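Local structure of putative cell invasion protein with MAC/Perforin domain (Bacteroides thetaiotaomicron VPI-5482, 3KK7) at residues R99-K104 and Y251-K256; E161-V166 and G219-A224; I295-G300 and T321-S326; L272-K277 and Y316-T321. The protein is of unknown function but belongs to the membrane-attack complex/perforin family and may act in membrane attack or cell invasion. All coordinates share one frame; numbering follows the deposited sequence.

Contact 1 of 4, residues R99-K104 and Y251-K256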
loop_
_atom_site.group_PDB
_atom_site.type_symbol
_atom_site.label_atom_id
_atom_site.label_comp_id
_atom_site.label_asym_id
_atom_site.label_seq_id
_atom_site.Cartn_x
_atom_site.Cartn_y
_atom_site.Cartn_z
ATOM N N ARG A 99 -23.077 20.874 1.916
ATOM C CA ARG A 99 -23.458 21.592 3.110
ATOM C C ARG A 99 -24.362 20.631 3.859
ATOM O O ARG A 99 -25.580 20.652 3.702
ATOM C CB ARG A 99 -24.146 22.945 2.796
ATOM C CG ARG A 99 -23.364 24.006 1.922
ATOM C CD ARG A 99 -22.062 24.556 2.566
ATOM N N THR A 100 -23.730 19.752 4.629
ATOM C CA THR A 100 -24.444 18.782 5.462
ATOM C C THR A 100 -23.739 18.571 6.785
ATOM O O THR A 100 -22.649 19.071 7.018
ATOM C CB THR A 100 -24.539 17.417 4.775
ATOM O OG1 THR A 100 -23.232 17.052 4.340
ATOM C CG2 THR A 100 -25.476 17.453 3.565
ATOM N N THR A 101 -24.410 17.846 7.664
ATOM C CA THR A 101 -23.868 17.447 8.958
ATOM C C THR A 101 -24.034 15.953 8.986
ATOM O O THR A 101 -24.868 15.420 8.284
ATOM C CB THR A 101 -24.621 18.066 10.136
ATOM O OG1 THR A 101 -25.963 17.579 10.148
ATOM C CG2 THR A 101 -24.642 19.571 10.038
ATOM N N GLU A 102 -23.232 15.280 9.789
ATOM C CA GLU A 102 -23.245 13.824 9.859
ATOM C C GLU A 102 -22.851 13.400 11.276
ATOM O O GLU A 102 -21.876 13.905 11.834
ATOM C CB GLU A 102 -22.236 13.259 8.851
ATOM C CG GLU A 102 -22.604 11.911 8.251
ATOM C CD GLU A 102 -23.515 12.031 7.009
ATOM O OE1 GLU A 102 -23.090 12.654 5.996
ATOM O OE2 GLU A 102 -24.649 11.477 7.038
ATOM N N THR A 103 -23.621 12.503 11.876
ATOM C CA THR A 103 -23.169 11.831 13.093
ATOM C C THR A 103 -23.206 10.323 12.840
ATOM O O THR A 103 -24.085 9.809 12.139
ATOM C CB THR A 103 -23.995 12.211 14.315
ATOM O OG1 THR A 103 -25.348 11.837 14.100
ATOM C CG2 THR A 103 -23.923 13.714 14.576
ATOM N N LYS A 104 -22.192 9.636 13.334
ATOM C CA LYS A 104 -22.108 8.189 13.230
ATOM C C LYS A 104 -21.569 7.737 14.571
ATOM O O LYS A 104 -20.664 8.365 15.099
ATOM C CB LYS A 104 -21.095 7.706 12.168
ATOM C CG LYS A 104 -20.942 8.478 10.871
ATOM C CD LYS A 104 -19.527 8.178 10.311
ATOM C CE LYS A 104 -19.258 8.722 8.886
ATOM N NZ LYS A 104 -17.904 8.272 8.431
ATOM N N TYR A 251 -23.633 12.924 24.389
ATOM C CA TYR A 251 -23.278 14.161 23.730
ATOM C C TYR A 251 -24.534 14.914 23.403
ATOM O O TYR A 251 -25.607 14.361 23.454
ATOM C CB TYR A 251 -22.419 13.892 22.498
ATOM C CG TYR A 251 -23.190 13.437 21.317
ATOM C CD1 TYR A 251 -23.489 12.093 21.143
ATOM C CD2 TYR A 251 -23.635 14.349 20.363
ATOM C CE1 TYR A 251 -24.216 11.651 20.054
ATOM C CE2 TYR A 251 -24.377 13.919 19.259
ATOM C CZ TYR A 251 -24.664 12.564 19.114
ATOM O OH TYR A 251 -25.384 12.126 18.033
ATOM N N GLU A 252 -24.398 16.191 23.095
ATOM C CA GLU A 252 -25.537 16.983 22.721
ATOM C C GLU A 252 -25.194 17.904 21.558
ATOM O O GLU A 252 -24.242 18.670 21.621
ATOM C CB GLU A 252 -26.039 17.790 23.916
ATOM C CG GLU A 252 -27.508 18.126 23.806
ATOM C CD GLU A 252 -27.990 19.042 24.909
ATOM O OE1 GLU A 252 -27.534 20.207 24.943
ATOM O OE2 GLU A 252 -28.823 18.599 25.725
ATOM N N TRP A 253 -25.970 17.802 20.487
ATOM C CA TRP A 253 -25.895 18.747 19.386
ATOM C C TRP A 253 -27.283 19.391 19.248
ATOM O O TRP A 253 -28.183 18.801 18.653
ATOM C CB TRP A 253 -25.453 18.041 18.095
ATOM C CG TRP A 253 -24.895 18.961 17.032
ATOM C CD1 TRP A 253 -24.940 20.330 17.015
ATOM C CD2 TRP A 253 -24.254 18.575 15.807
ATOM N NE1 TRP A 253 -24.343 20.813 15.875
ATOM C CE2 TRP A 253 -23.913 19.762 15.119
ATOM C CE3 TRP A 253 -23.914 17.345 15.237
ATOM C CZ2 TRP A 253 -23.264 19.757 13.893
ATOM C CZ3 TRP A 253 -23.265 17.340 14.014
ATOM C CH2 TRP A 253 -22.941 18.543 13.358
ATOM N N LYS A 254 -27.467 20.568 19.858
ATOM C CA LYS A 254 -28.711 21.342 19.710
ATOM C C LYS A 254 -28.655 22.152 18.430
ATOM O O LYS A 254 -27.656 22.822 18.187
ATOM C CB LYS A 254 -28.891 22.351 20.833
ATOM C CG LYS A 254 -29.147 21.793 22.210
ATOM C CD LYS A 254 -29.923 22.828 23.068
ATOM C CE LYS A 254 -29.447 22.851 24.501
ATOM N NZ LYS A 254 -28.122 23.531 24.576
ATOM N N ASN A 255 -29.724 22.121 17.634
ATOM C CA ASN A 255 -29.832 22.969 16.428
ATOM C C ASN A 255 -28.697 22.702 15.424
ATOM O O ASN A 255 -27.965 23.620 15.060
ATOM C CB ASN A 255 -29.858 24.476 16.809
ATOM C CG ASN A 255 -30.674 24.765 18.087
ATOM O OD1 ASN A 255 -31.904 24.659 18.101
ATOM N ND2 ASN A 255 -29.978 25.149 19.159
ATOM N N LYS A 256 -28.572 21.454 14.963
ATOM C CA LYS A 256 -27.410 21.026 14.147
ATOM C C LYS A 256 -27.441 21.562 12.695
ATOM O O LYS A 256 -27.487 20.803 11.722
ATOM C CB LYS A 256 -27.201 19.488 14.219
ATOM C CG LYS A 256 -28.076 18.597 13.309
ATOM C CD LYS A 256 -28.344 17.195 13.900
ATOM C CE LYS A 256 -27.113 16.299 13.966
ATOM N NZ LYS A 256 -26.904 15.436 12.752
#

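Contact 2 of 4, residues E161-V166 and G219-A224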
loop_
_atom_site.group_PDB
_atom_site.type_symbol
_atom_site.label_atom_id
_atom_site.label_comp_id
_atom_site.label_asym_id
_atom_site.label_seq_id
_atom_site.Cartn_x
_atom_site.Cartn_y
_atom_site.Cartn_z
ATOM N N GLU A 161 -16.953 4.527 19.315
ATOM C CA GLU A 161 -16.435 5.656 18.538
ATOM C C GLU A 161 -17.590 6.546 18.130
ATOM O O GLU A 161 -18.673 6.052 17.798
ATOM C CB GLU A 161 -15.665 5.194 17.310
ATOM C CG GLU A 161 -14.990 6.337 16.549
ATOM C CD GLU A 161 -14.316 5.907 15.268
ATOM O OE1 GLU A 161 -14.231 4.705 14.997
ATOM O OE2 GLU A 161 -13.867 6.783 14.524
ATOM N N LEU A 162 -17.383 7.854 18.198
ATOM C CA LEU A 162 -18.395 8.818 17.751
ATOM C C LEU A 162 -17.747 9.710 16.719
ATOM O O LEU A 162 -16.552 10.004 16.827
ATOM C CB LEU A 162 -18.942 9.652 18.931
ATOM C CG LEU A 162 -19.962 10.786 18.730
ATOM C CD1 LEU A 162 -21.259 10.286 18.104
ATOM C CD2 LEU A 162 -20.292 11.526 20.060
ATOM N N SER A 163 -18.525 10.118 15.716
ATOM C CA SER A 163 -18.068 11.098 14.747
ATOM C C SER A 163 -19.100 12.192 14.550
ATOM O O SER A 163 -20.286 11.928 14.342
ATOM C CB SER A 163 -17.730 10.451 13.415
ATOM O OG SER A 163 -16.971 11.348 12.622
ATOM N N ILE A 164 -18.638 13.427 14.641
ATOM C CA ILE A 164 -19.490 14.595 14.518
ATOM C C ILE A 164 -18.815 15.421 13.458
ATOM O O ILE A 164 -17.679 15.863 13.665
ATOM C CB ILE A 164 -19.561 15.368 15.857
ATOM C CG1 ILE A 164 -20.172 14.467 16.928
ATOM C CG2 ILE A 164 -20.348 16.677 15.715
ATOM C CD1 ILE A 164 -20.393 15.130 18.248
ATOM N N GLU A 165 -19.493 15.609 12.330
ATOM C CA GLU A 165 -18.881 16.222 11.146
ATOM C C GLU A 165 -19.719 17.351 10.566
ATOM O O GLU A 165 -20.928 17.191 10.306
ATOM C CB GLU A 165 -18.681 15.167 10.050
ATOM C CG GLU A 165 -17.875 14.009 10.521
ATOM C CD GLU A 165 -17.518 12.998 9.449
ATOM O OE1 GLU A 165 -18.251 12.826 8.438
ATOM O OE2 GLU A 165 -16.484 12.353 9.662
ATOM N N VAL A 166 -19.085 18.493 10.357
ATOM C CA VAL A 166 -19.702 19.513 9.540
ATOM C C VAL A 166 -19.026 19.399 8.174
ATOM O O VAL A 166 -17.814 19.588 8.036
ATOM C CB VAL A 166 -19.577 20.870 10.146
ATOM C CG1 VAL A 166 -20.294 21.897 9.245
ATOM C CG2 VAL A 166 -20.185 20.832 11.513
ATOM N N GLY A 219 -14.078 19.615 5.847
ATOM C CA GLY A 219 -14.870 20.352 6.797
ATOM C C GLY A 219 -14.203 20.398 8.151
ATOM O O GLY A 219 -13.000 20.644 8.237
ATOM N N GLY A 220 -15.012 20.190 9.195
ATOM C CA GLY A 220 -14.538 20.013 10.570
ATOM C C GLY A 220 -15.117 18.724 11.156
ATOM O O GLY A 220 -16.145 18.283 10.727
ATOM N N ARG A 221 -14.456 18.113 12.122
ATOM C CA ARG A 221 -14.965 16.881 12.732
ATOM C C ARG A 221 -14.541 16.779 14.176
ATOM O O ARG A 221 -13.403 17.107 14.486
ATOM C CB ARG A 221 -14.404 15.666 12.004
ATOM C CG ARG A 221 -14.665 14.297 12.647
ATOM C CD ARG A 221 -14.115 13.206 11.738
ATOM N NE ARG A 221 -14.448 11.858 12.176
ATOM C CZ ARG A 221 -14.057 10.748 11.554
ATOM N NH1 ARG A 221 -13.309 10.814 10.463
ATOM N NH2 ARG A 221 -14.394 9.565 12.033
ATOM N N ALA A 222 -15.447 16.344 15.053
ATOM C CA ALA A 222 -15.042 15.934 16.389
ATOM C C ALA A 222 -15.155 14.413 16.422
ATOM O O ALA A 222 -16.124 13.843 15.954
ATOM C CB ALA A 222 -15.889 16.582 17.447
ATOM N N SER A 223 -14.126 13.774 16.959
ATOM C CA SER A 223 -13.985 12.333 16.995
ATOM C C SER A 223 -13.745 11.961 18.427
ATOM O O SER A 223 -12.888 12.531 19.071
ATOM C CB SER A 223 -12.758 11.934 16.197
ATOM O OG SER A 223 -12.553 10.546 16.298
ATOM N N ALA A 224 -14.523 11.021 18.940
ATOM C CA ALA A 224 -14.438 10.597 20.324
ATOM C C ALA A 224 -14.350 9.072 20.355
ATOM O O ALA A 224 -15.115 8.394 19.653
ATOM C CB ALA A 224 -15.672 11.074 21.100
HETATM O O HOH W 1 -14.471 9.511 15.056
#

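Contact 3 of 4, residues I295-G300 and T321-S326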
loop_
_atom_site.group_PDB
_atom_site.type_symbol
_atom_site.label_atom_id
_atom_site.label_comp_id
_atom_site.label_asym_id
_atom_site.label_seq_id
_atom_site.Cartn_x
_atom_site.Cartn_y
_atom_site.Cartn_z
ATOM N N ILE A 295 -11.474 12.851 23.145
ATOM C CA ILE A 295 -11.855 13.461 21.891
ATOM C C ILE A 295 -10.679 14.137 21.201
ATOM O O ILE A 295 -9.622 14.361 21.806
ATOM C CB ILE A 295 -12.986 14.449 22.057
ATOM C CG1 ILE A 295 -12.579 15.607 22.950
ATOM C CG2 ILE A 295 -14.194 13.764 22.601
ATOM C CD1 ILE A 295 -13.301 16.868 22.537
ATOM N N LYS A 296 -10.885 14.413 19.924
ATOM C CA LYS A 296 -9.936 15.123 19.084
ATOM C C LYS A 296 -10.738 15.818 18.018
ATOM O O LYS A 296 -11.622 15.196 17.425
ATOM C CB LYS A 296 -8.938 14.176 18.402
ATOM C CG LYS A 296 -7.817 14.952 17.632
ATOM C CD LYS A 296 -6.646 14.075 17.115
ATOM C CE LYS A 296 -6.984 13.267 15.875
ATOM N NZ LYS A 296 -5.739 12.697 15.274
ATOM N N THR A 297 -10.453 17.095 17.770
ATOM C CA THR A 297 -11.150 17.836 16.722
ATOM C C THR A 297 -10.218 17.950 15.538
ATOM O O THR A 297 -8.999 18.003 15.697
ATOM C CB THR A 297 -11.624 19.217 17.181
ATOM O OG1 THR A 297 -10.539 19.936 17.769
ATOM C CG2 THR A 297 -12.738 19.091 18.191
ATOM N N LEU A 298 -10.810 17.922 14.348
ATOM C CA LEU A 298 -10.086 18.039 13.095
ATOM C C LEU A 298 -10.544 19.332 12.457
ATOM O O LEU A 298 -11.732 19.467 12.141
ATOM C CB LEU A 298 -10.412 16.892 12.156
ATOM C CG LEU A 298 -10.064 15.487 12.620
ATOM C CD1 LEU A 298 -10.330 14.519 11.485
ATOM C CD2 LEU A 298 -8.643 15.386 13.045
ATOM N N GLY A 299 -9.623 20.280 12.292
ATOM C CA GLY A 299 -9.941 21.568 11.692
ATOM C C GLY A 299 -10.587 22.501 12.684
ATOM O O GLY A 299 -10.673 22.205 13.869
ATOM N N GLY A 300 -11.053 23.638 12.181
ATOM C CA GLY A 300 -11.649 24.683 13.026
ATOM C C GLY A 300 -10.620 25.296 13.945
ATOM O O GLY A 300 -9.422 25.172 13.714
ATOM N N THR A 321 -18.795 24.242 21.677
ATOM C CA THR A 321 -19.558 25.262 20.978
ATOM C C THR A 321 -18.649 26.251 20.235
ATOM O O THR A 321 -18.848 26.455 19.056
ATOM C CB THR A 321 -20.600 25.951 21.881
ATOM O OG1 THR A 321 -21.499 24.951 22.380
ATOM C CG2 THR A 321 -21.400 26.998 21.101
ATOM N N PRO A 322 -17.615 26.809 20.895
ATOM C CA PRO A 322 -16.699 27.710 20.173
ATOM C C PRO A 322 -16.074 27.053 18.957
ATOM O O PRO A 322 -15.974 27.685 17.897
ATOM C CB PRO A 322 -15.623 28.043 21.209
ATOM C CG PRO A 322 -16.310 27.846 22.519
ATOM C CD PRO A 322 -17.213 26.656 22.300
ATOM N N TRP A 323 -15.648 25.800 19.105
ATOM C CA TRP A 323 -15.073 25.082 17.977
ATOM C C TRP A 323 -16.094 24.909 16.826
ATOM O O TRP A 323 -15.764 25.107 15.651
ATOM C CB TRP A 323 -14.515 23.728 18.411
ATOM C CG TRP A 323 -14.113 22.917 17.280
ATOM C CD1 TRP A 323 -12.929 22.980 16.595
ATOM C CD2 TRP A 323 -14.891 21.908 16.646
ATOM N NE1 TRP A 323 -12.927 22.053 15.575
ATOM C CE2 TRP A 323 -14.121 21.382 15.593
ATOM C CE3 TRP A 323 -16.151 21.382 16.883
ATOM C CZ2 TRP A 323 -14.584 20.372 14.770
ATOM C CZ3 TRP A 323 -16.607 20.381 16.074
ATOM C CH2 TRP A 323 -15.824 19.879 15.027
ATOM N N LEU A 324 -17.329 24.557 17.164
ATOM C CA LEU A 324 -18.331 24.346 16.146
ATOM C C LEU A 324 -18.514 25.631 15.360
ATOM O O LEU A 324 -18.532 25.616 14.136
ATOM C CB LEU A 324 -19.656 23.905 16.766
ATOM C CG LEU A 324 -20.794 23.620 15.775
ATOM C CD1 LEU A 324 -20.462 22.415 14.918
ATOM C CD2 LEU A 324 -22.099 23.410 16.516
ATOM N N GLN A 325 -18.615 26.758 16.052
ATOM C CA GLN A 325 -18.858 27.999 15.355
ATOM C C GLN A 325 -17.597 28.580 14.709
ATOM O O GLN A 325 -17.683 29.503 13.925
ATOM C CB GLN A 325 -19.600 29.001 16.238
ATOM C CG GLN A 325 -18.881 29.479 17.452
ATOM C CD GLN A 325 -19.821 30.191 18.434
ATOM O OE1 GLN A 325 -20.971 29.771 18.635
ATOM N NE2 GLN A 325 -19.329 31.266 19.058
ATOM N N SER A 326 -16.434 28.024 15.011
ATOM C CA SER A 326 -15.227 28.395 14.298
ATOM C C SER A 326 -15.283 27.839 12.869
ATOM O O SER A 326 -14.582 28.334 11.970
ATOM C CB SER A 326 -14.006 27.832 14.995
ATOM O OG SER A 326 -13.864 26.448 14.677
#

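Contact 4 of 4, residues L272-K277 and Y316-T321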
loop_
_atom_site.group_PDB
_atom_site.type_symbol
_atom_site.label_atom_id
_atom_site.label_comp_id
_atom_site.label_asym_id
_atom_site.label_seq_id
_atom_site.Cartn_x
_atom_site.Cartn_y
_atom_site.Cartn_z
ATOM N N LEU A 272 -22.734 22.485 21.002
ATOM C CA LEU A 272 -22.196 21.127 20.944
ATOM C C LEU A 272 -21.378 20.798 22.207
ATOM O O LEU A 272 -20.490 21.556 22.617
ATOM C CB LEU A 272 -21.354 20.933 19.670
ATOM C CG LEU A 272 -20.702 19.555 19.489
ATOM C CD1 LEU A 272 -21.778 18.514 19.300
ATOM C CD2 LEU A 272 -19.714 19.542 18.334
ATOM N N SER A 273 -21.673 19.665 22.821
ATOM C CA SER A 273 -20.901 19.250 23.980
ATOM C C SER A 273 -20.908 17.767 24.084
ATOM O O SER A 273 -21.862 17.115 23.655
ATOM C CB SER A 273 -21.468 19.838 25.262
ATOM O OG SER A 273 -22.770 19.347 25.514
ATOM N N ILE A 274 -19.831 17.243 24.658
ATOM C CA ILE A 274 -19.698 15.810 24.933
ATOM C C ILE A 274 -19.584 15.647 26.452
ATOM O O ILE A 274 -19.059 16.537 27.128
ATOM C CB ILE A 274 -18.486 15.228 24.211
ATOM C CG1 ILE A 274 -18.447 13.721 24.331
ATOM C CG2 ILE A 274 -17.202 15.825 24.753
ATOM C CD1 ILE A 274 -17.347 13.109 23.447
ATOM N N GLY A 275 -20.089 14.527 26.969
ATOM C CA GLY A 275 -20.145 14.259 28.408
ATOM C C GLY A 275 -21.593 14.201 28.857
ATOM O O GLY A 275 -22.454 14.821 28.251
ATOM N N THR A 276 -21.882 13.433 29.897
ATOM C CA THR A 276 -23.227 13.381 30.455
ATOM C C THR A 276 -23.256 14.207 31.744
ATOM O O THR A 276 -22.210 14.555 32.296
ATOM C CB THR A 276 -23.619 11.936 30.785
ATOM O OG1 THR A 276 -22.628 11.366 31.639
ATOM C CG2 THR A 276 -23.693 11.107 29.555
ATOM N N LYS A 277 -24.451 14.542 32.210
ATOM C CA LYS A 277 -24.618 15.041 33.569
ATOM C C LYS A 277 -25.919 14.479 34.073
ATOM O O LYS A 277 -26.645 13.803 33.335
ATOM C CB LYS A 277 -24.628 16.575 33.638
ATOM N N TYR A 316 -16.529 14.565 33.554
ATOM C CA TYR A 316 -16.003 15.708 32.843
ATOM C C TYR A 316 -16.636 15.897 31.483
ATOM O O TYR A 316 -16.651 14.991 30.647
ATOM C CB TYR A 316 -14.488 15.606 32.747
ATOM C CG TYR A 316 -13.846 16.853 32.196
ATOM C CD1 TYR A 316 -13.870 18.061 32.930
ATOM C CD2 TYR A 316 -13.220 16.845 30.950
ATOM C CE1 TYR A 316 -13.277 19.224 32.431
ATOM C CE2 TYR A 316 -12.645 17.999 30.432
ATOM C CZ TYR A 316 -12.673 19.186 31.179
ATOM O OH TYR A 316 -12.104 20.325 30.667
ATOM N N SER A 317 -17.158 17.102 31.279
ATOM C CA SER A 317 -17.812 17.496 30.044
ATOM C C SER A 317 -17.033 18.598 29.387
ATOM O O SER A 317 -16.502 19.471 30.070
ATOM C CB SER A 317 -19.220 18.009 30.332
ATOM O OG SER A 317 -20.007 16.940 30.818
ATOM N N ILE A 318 -17.004 18.556 28.060
ATOM C CA ILE A 318 -16.321 19.529 27.253
ATOM C C ILE A 318 -17.314 20.219 26.340
ATOM O O ILE A 318 -18.068 19.545 25.643
ATOM C CB ILE A 318 -15.305 18.866 26.356
ATOM C CG1 ILE A 318 -14.401 17.927 27.169
ATOM C CG2 ILE A 318 -14.509 19.940 25.612
ATOM C CD1 ILE A 318 -13.398 17.125 26.295
ATOM N N ASP A 319 -17.287 21.552 26.337
ATOM C CA ASP A 319 -18.110 22.385 25.464
ATOM C C ASP A 319 -17.358 22.585 24.151
ATOM O O ASP A 319 -16.294 23.204 24.150
ATOM C CB ASP A 319 -18.363 23.749 26.145
ATOM C CG ASP A 319 -19.264 24.689 25.331
ATOM O OD1 ASP A 319 -20.166 24.221 24.592
ATOM O OD2 ASP A 319 -19.073 25.918 25.464
ATOM N N LEU A 320 -17.888 22.058 23.045
ATOM C CA LEU A 320 -17.279 22.299 21.747
ATOM C C LEU A 320 -17.973 23.448 20.989
ATOM O O LEU A 320 -17.737 23.636 19.785
ATOM C CB LEU A 320 -17.251 21.018 20.907
ATOM C CG LEU A 320 -16.378 19.898 21.493
ATOM C CD1 LEU A 320 -16.642 18.565 20.786
ATOM C CD2 LEU A 320 -14.916 20.284 21.455
ATOM N N THR A 321 -18.795 24.242 21.677
ATOM C CA THR A 321 -19.558 25.262 20.978
ATOM C C THR A 321 -18.649 26.251 20.235
ATOM O O THR A 321 -18.848 26.455 19.056
ATOM C CB THR A 321 -20.600 25.951 21.881
ATOM O OG1 THR A 321 -21.499 24.951 22.380
ATOM C CG2 THR A 321 -21.400 26.998 21.101
#

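Contact 1 of 4, residues R99-K104 and Y251-K256
Strand 99-104 and strand 251-254 run nearly antiparallel, 161° between their chain directions, but their axes come no closer than 11.1 Å, a spacing that excludes backbone pairing and leaves the meeting to side chains. Thr101 and Thr103 meet Trp253 and Lys256. Trp253 has CG anti to the backbone N (chi1 -160°), which sends the indole toward the first strand, where the two threonines receive its six-membered ring. Thr103 CG2 meets the rim of that ring in its plane, 3.7 Å from Trp253 CE3, whereas Thr101 comes obliquely, its CB 3.7 Å from Trp253 CH2. Both threonines hold OG1 between the backbone N and the carbonyl carbon, so each CG2 falls beside its own backbone N, and Thr103 CG2 is thereby directed at the indole. Over one face of the indole lies Lys256 CB, 3.3 Å above the plane, brought there by the turn after the strand. The lysine chain then bends at chi3 and chi4 and crosses both threonines, with Lys256 NZ 3.5 Å from Thr101 OG1. Farther along, Tyr251 OH approaches Thr103 OG1 to 3.9 Å, too far for a hydrogen bond. No hydrogen bond joins the two segments, and the 273 Å² they bury lies at the surface of the MACPF region. Strand 99-104 pairs through its backbone with strand 157-173 of the large antiparallel sheet, and strand 251-254 pairs with strand 271-274 of a three-stranded sheet; Tyr251 and Trp253 also pack on Leu162 and Ile164, so the contact lies where the small sheet packs against the large one.

Contact 2 of 4, residues E161-V166 and G219-A224
Six backbone hydrogen bonds join strand 161-166 to strand 220-224, which run 171° apart. N and O of Leu162, Ile164 and Val166 are each paired with O and N of Ala224, Ala222 and Gly220; the link from Leu162 N to Ala224 O is 2.7 Å long and lies in the carbonyl plane. On the face bearing Ser163, Glu165 and Arg221, the extended arginine crosses the strand pair. Glu165 OE2 sits 3.1 Å above the guanidinium plane, so this salt bridge rests on charge alone, without an N-H aimed at the oxygen. Ser163 OG gives Glu165 OE2 a weak hydrogen bond and lies 2.6 Å from Arg221 NE. Arg221 NH1 is taken by the carbonyls of Ile69 and Ile336. Glu161 OE2 makes a long salt bridge to Arg221 NH2, and Glu161 OE1 pairs with Arg139. One water donates to Glu161 OE2 and Leu162 O, accepts from Ser223 OG at 2.5 Å and, weakly, from Arg221 NH2. An alanine in place of Arg221 would probably cost Glu165 this charge partner, Glu161 its long bridge, and the carbonyls of Ile69 and Ile336 a donor. The two strands belong to the large antiparallel sheet within the MACPF region, consistent with the central bent sheet of that fold.

Contact 3 of 4, residues I295-G300 and T321-S326
Helix 321-326 is a short helix lying against the end of strand 288-298, in the MACPF region, and a single tryptophan makes most of the join. Trp323 has CG anti to the backbone N, so its indole extends from the helix to meet Thr297 tip to tip. Thr297 CG2 stands over the five-membered ring, 3.8 Å from its centroid and 13° off the normal, a CH-pi contact. The threonine hydroxyl has its own partner in the backbone N of Tyr304. In the ring plane, Trp323 NE1 donates to Gly299 O at 2.8 Å, with 161° at the hydrogen; the donor stands 39° out of the carbonyl plane and so uses no lone pair. This bond satisfies the indole N-H and fixes the rotation of the ring. Gly300, at positive phi, brings its CA to 3.3 Å from Ser326 OG, and a CB there would collide with both that oxygen and Trp323 NE1. Ser326 OG donates to Trp323 O within the helix at 2.5 Å, in the carbonyl plane on a lone pair, and accepts from the backbone N of Ala301. The whole is helix-on-sheet packing within this protein's MACPF region, made through an indole hydrogen-bonded to a glycine carbonyl where the strand gives way to a loop.

Contact 4 of 4, residues L272-K277 and Y316-T321
Two pairs of branched side chains lie side by side and point the same way across this short antiparallel join: Ile274 with Ile318, and Leu272 with Leu320. Ile274 CG2, set between its backbone N and carbonyl carbon, rests 3.9 Å from Ile318 CB. Leu272 CD2 meets Leu320 CB, also at 3.9 Å, Leu272 having CG anti to its backbone N (chi1 179°). The backbone holds the isoleucines in step, for Ile274 and Ile318 exchange two hydrogen bonds, the one from Ile318 N to Ile274 O being 3.0 Å. Past this pair the regular pattern ends: Leu320 N, at the N-cap position, donates to Leu272 O at 2.7 Å, and Leu272 N is received by a side chain, Thr321 OG1, at 3.1 Å. That hydroxyl itself donates to the syn lone pair of Asp319 OD1, 2.7 Å away. A valine in place of Thr321 would probably leave Leu272 N without this acceptor and Asp319 without that donor, loosening the junction of strand and helix. Strand 318-319 is an outer strand of the three-stranded sheet whose middle strand is 271-274; on the face bearing Ile274 and Ile318, these two side chains pack on Tyr293 and Ile295 of strand 288-298, and helix 321-326 follows directly.

In the fold
Contacts 1 and 4 share the small three-stranded sheet, joined by a probable hydrogen bond from Glu252 N to Ser273 O at 2.8 Å, while contact 2 lies within the large sheet. Contacts 1 and 2 have centres about 9 Å apart, as do contacts 2 and 3; the second pair is linked by a probable hydrogen bond from Leu298 N to Arg221 O at 2.7 Å. Contacts 3 and 4 share Thr321, with centres about 12 Å apart. An apolar layer unites the four: Ile274 CD1 lies 3.3 Å from Ile295 CG2, Ile164 CD1 lies 3.8 Å from Leu272 CD1, and Trp253 CG lies 3.9 Å from Leu272 CD1. The small sheet and helix 321-326 thus pack together against one face of the large MACPF sheet.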